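Local coordinates for protein serine protease pet (Escherichia coli, PDB 4OM9) that acts as an autotransporter enterotoxin of enteroaggregative strains, a serine protease that probably cleaves the host cytoskeletal protein alpha-fodrin, at residues Y13-A17 / Q18-V22; D622-S625 / G626-I629. All coordinates share one frame; numbering follows the deposited sequence.

Interaction 1 (Y13-A17 / Q18-V22)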
# COMPACT_ATOMS: atom_id res chain seq x y z
N TYR A 13 -2.92 22.69 10.17
CA TYR A 13 -4.23 22.89 10.78
C TYR A 13 -5.33 22.26 9.93
O TYR A 13 -6.30 21.73 10.46
CB TYR A 13 -4.52 24.38 10.97
CG TYR A 13 -3.62 25.08 11.97
CD1 TYR A 13 -3.94 25.09 13.32
CD2 TYR A 13 -2.47 25.75 11.55
CE1 TYR A 13 -3.12 25.74 14.25
CE2 TYR A 13 -1.64 26.39 12.47
CZ TYR A 13 -1.98 26.39 13.82
OH TYR A 13 -1.17 27.03 14.73
N LEU A 14 -5.16 22.33 8.62
CA LEU A 14 -6.12 21.80 7.66
C LEU A 14 -6.10 20.28 7.62
O LEU A 14 -7.15 19.64 7.59
CB LEU A 14 -5.82 22.35 6.28
CG LEU A 14 -6.38 23.70 5.85
CD1 LEU A 14 -6.47 24.66 6.97
CD2 LEU A 14 -5.53 24.29 4.75
N ASP A 15 -4.90 19.71 7.62
CA ASP A 15 -4.74 18.25 7.63
C ASP A 15 -5.48 17.64 8.82
O ASP A 15 -6.13 16.60 8.69
CB ASP A 15 -3.25 17.85 7.69
CG ASP A 15 -2.62 17.63 6.31
OD1 ASP A 15 -3.33 17.64 5.29
OD2 ASP A 15 -1.37 17.44 6.25
N LEU A 16 -5.36 18.30 9.97
CA LEU A 16 -5.97 17.79 11.19
C LEU A 16 -7.49 17.83 11.10
O LEU A 16 -8.16 16.88 11.50
CB LEU A 16 -5.49 18.58 12.41
CG LEU A 16 -6.10 18.24 13.78
CD1 LEU A 16 -6.03 16.76 14.09
CD2 LEU A 16 -5.39 19.03 14.87
N ALA A 17 -8.03 18.93 10.60
CA ALA A 17 -9.48 19.11 10.57
C ALA A 17 -10.10 18.17 9.55
O ALA A 17 -11.23 17.74 9.70
CB ALA A 17 -9.86 20.56 10.24
N GLN A 18 -9.34 17.82 8.52
CA GLN A 18 -9.92 17.10 7.41
C GLN A 18 -9.45 15.65 7.41
O GLN A 18 -9.66 14.92 6.44
CB GLN A 18 -9.59 17.83 6.10
CG GLN A 18 -10.06 19.29 6.16
CD GLN A 18 -9.60 20.11 4.98
OE1 GLN A 18 -9.48 19.60 3.86
NE2 GLN A 18 -9.36 21.40 5.22
N ASN A 19 -8.83 15.26 8.53
CA ASN A 19 -8.33 13.89 8.70
C ASN A 19 -7.44 13.45 7.52
O ASN A 19 -7.58 12.34 6.98
CB ASN A 19 -9.49 12.91 8.89
CG ASN A 19 -10.14 13.04 10.25
OD1 ASN A 19 -11.35 13.21 10.35
ND2 ASN A 19 -9.35 12.94 11.31
N LYS A 20 -6.52 14.33 7.15
CA LYS A 20 -5.56 14.10 6.09
C LYS A 20 -4.15 13.92 6.64
O LYS A 20 -3.87 14.29 7.78
CB LYS A 20 -5.61 15.26 5.10
CG LYS A 20 -6.97 15.45 4.41
CD LYS A 20 -7.12 14.45 3.28
CE LYS A 20 -8.51 14.51 2.67
NZ LYS A 20 -8.73 13.35 1.76
N GLY A 21 -3.25 13.35 5.83
CA GLY A 21 -1.85 13.22 6.18
C GLY A 21 -1.60 12.32 7.37
O GLY A 21 -1.95 11.14 7.33
N VAL A 22 -1.00 12.87 8.44
CA VAL A 22 -0.74 12.06 9.64
C VAL A 22 -1.93 11.98 10.57
O VAL A 22 -1.87 11.28 11.58
CB VAL A 22 0.45 12.59 10.47
CG1 VAL A 22 1.79 12.48 9.67
CG2 VAL A 22 0.17 14.00 11.01
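Gln18 leaves helical geometry directly after helix 10-17 yet still gives its backbone N to Leu14 O (3.0 Å), with a second, weak bond to Asp15 O. Its side chain turns back along the last helical turn: with CG anti to the carbonyl carbon (chi1 -56°) and the chain extended beyond it, the Gln18 amide runs alongside Leu14, and NE2 ends 3.8 Å from Leu14 CB. That nitrogen is held by the carbonyls of Asp169 and Leu171, so the end of the helix is tied to the chain leading into strand 172-185.

Asn19 takes a left-handed backbone conformation (phi 51°), and its N reaches Leu16 O in a weak bond of 3.4 Å. Lys20 N then closes the wider ring on Asp15 O (2.8 Å). These two bonds, one nested inside the other, with positive phi at Asn19, make a Schellman motif, which ends the helix and reverses the chain beside it. The Asn19 side chain points away from the helix, ND2 bonding to the carbonyls of Pro48 and Phe23 and OD1 accepting from Phe50 N.

At Lys20 the aliphatic base crosses the Asp15 side chain at about a right angle: CB lies 3.3 Å from Asp15 OD1, while Lys20 O comes to 3.6 Å from Asp15 CB. Beyond CB the lysine bends off from the helix. The buried Asp15 carboxylate is fixed by Ala524 N at OD1 and His523 at OD2. Gly21, again at positive phi, passes with CA 4.2 Å from Asp15 OD2 and bonds through its backbone to Asp522.

Interaction 2 (D622-S625 / G626-I629)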
# COMPACT_ATOMS: atom_id res chain seq x y z
N ASP A 622 -2.68 11.41 -8.42
CA ASP A 622 -3.98 11.90 -8.85
C ASP A 622 -4.20 13.23 -8.16
O ASP A 622 -4.30 13.29 -6.94
CB ASP A 622 -5.06 10.85 -8.49
CG ASP A 622 -6.51 11.33 -8.77
OD1 ASP A 622 -6.73 12.37 -9.42
OD2 ASP A 622 -7.44 10.61 -8.32
N LEU A 623 -4.26 14.31 -8.93
CA LEU A 623 -4.50 15.62 -8.37
C LEU A 623 -5.89 15.77 -7.69
O LEU A 623 -6.13 16.76 -6.99
CB LEU A 623 -4.34 16.68 -9.45
CG LEU A 623 -2.90 16.82 -9.95
CD1 LEU A 623 -2.78 17.91 -11.01
CD2 LEU A 623 -1.94 17.09 -8.78
N TYR A 624 -6.78 14.80 -7.88
CA TYR A 624 -8.07 14.85 -7.22
C TYR A 624 -8.31 13.60 -6.40
O TYR A 624 -9.45 13.28 -6.05
CB TYR A 624 -9.21 15.02 -8.21
CG TYR A 624 -9.15 16.31 -8.99
CD1 TYR A 624 -9.42 17.53 -8.37
CD2 TYR A 624 -8.86 16.30 -10.35
CE1 TYR A 624 -9.39 18.71 -9.08
CE2 TYR A 624 -8.82 17.49 -11.07
CZ TYR A 624 -9.08 18.69 -10.43
OH TYR A 624 -9.05 19.87 -11.14
N SER A 625 -7.22 12.91 -6.11
CA SER A 625 -7.25 11.81 -5.16
C SER A 625 -7.98 12.22 -3.86
O SER A 625 -7.71 13.29 -3.29
CB SER A 625 -5.81 11.37 -4.86
OG SER A 625 -5.78 10.43 -3.82
N GLY A 626 -8.91 11.40 -3.40
CA GLY A 626 -9.63 11.69 -2.18
C GLY A 626 -10.76 12.67 -2.40
O GLY A 626 -11.62 12.81 -1.54
N LYS A 627 -10.79 13.35 -3.54
CA LYS A 627 -11.94 14.21 -3.87
C LYS A 627 -12.37 14.02 -5.33
O LYS A 627 -12.57 14.99 -6.08
CB LYS A 627 -11.60 15.68 -3.58
CG LYS A 627 -10.31 16.19 -4.19
CD LYS A 627 -9.71 17.31 -3.34
CE LYS A 627 -9.99 18.68 -3.93
NZ LYS A 627 -9.46 19.77 -3.04
N ASN A 628 -12.51 12.76 -5.74
CA ASN A 628 -12.82 12.42 -7.13
C ASN A 628 -14.32 12.51 -7.49
O ASN A 628 -14.67 12.60 -8.66
CB ASN A 628 -12.33 11.00 -7.43
CG ASN A 628 -10.82 10.87 -7.33
OD1 ASN A 628 -10.30 10.29 -6.38
ND2 ASN A 628 -10.10 11.38 -8.33
N ILE A 629 -15.19 12.47 -6.49
CA ILE A 629 -16.61 12.54 -6.76
C ILE A 629 -17.13 13.98 -6.74
O ILE A 629 -16.85 14.74 -5.79
CB ILE A 629 -17.42 11.70 -5.76
CG1 ILE A 629 -16.89 10.26 -5.69
CG2 ILE A 629 -18.91 11.74 -6.12
CD1 ILE A 629 -16.79 9.55 -7.04
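Asp622 and Asn628 reach toward each other across the turn and join through side-chain polar groups. Asn628 ND2 donates to Asp622 OD2 (2.8 Å, N-H...O 162°), which accepts through its syn lone pair; carboxylate and amide are turned only 29° from each other, so the two flat groups lie almost in one plane. His474 NE2 is also bonded to OD2, and Asn628 ND2 has a second acceptor in Arg637 O, which leaves both groups little freedom to rotate. The other oxygen, Asp622 OD1, receives Tyr624 N at 2.9 Å from above the carboxylate plane and, weakly, Asp639 N. With CG opposite the backbone N (chi1 174°), the carboxylate folds back toward Tyr624 N and Asn628, where it can serve both partners.

Two backbone bonds fold the chain. Ser625 N binds Asp622 O (3.1 Å), and Lys627 N binds Tyr624 O (2.8 Å). Gly626 takes the positive phi that the second turn requires, while the Ser625 hydroxyl points elsewhere, to Asp522.

Nonbonded packing centres on Tyr624. Its carbonyl O rests over the face of the Asn628 amide, 3.1 Å from CG, without a hydrogen bond to that amide. Lys627 CG lies 3.6 Å from the same oxygen and sits near the ring plane, toward the edge of the Tyr624 ring, without close contact; farther out, NZ lies in a long, weak ion pair with Asp169.

An Asx turn at Asp622 overlaps the type I beta turn, which shares Tyr624 and Ser625 with the type II turn that follows. Together they join short strands 618-622 and 629-630 in an excursion of the chain between strands 611-614 and 649-652 of the beta-helix.

In the fold
Near the N terminus, interaction 1 ends helix 10-17, which packs on strands 143-151 and 172-185 of the protease domain. Some six hundred residues later, interaction 2 folds the connection between strands 618-622 and 629-630. Each closes a local turn, and they stand in series, neither nested nor crossing. In space the centres of interactions 1 and 2 are 16 Å apart; the nearest atoms of interactions 1 and 2 are about 4 Å apart, without touching. Shared neighbours join them: Asp522 bonds to Gly21 and to Ser625, and Asp169 accepts from Gln18 through its carbonyl and pairs weakly with Lys627 through its carboxylate. Through the 522-528 loop and Asp169, the protease domain and the beta-helix stem meet here.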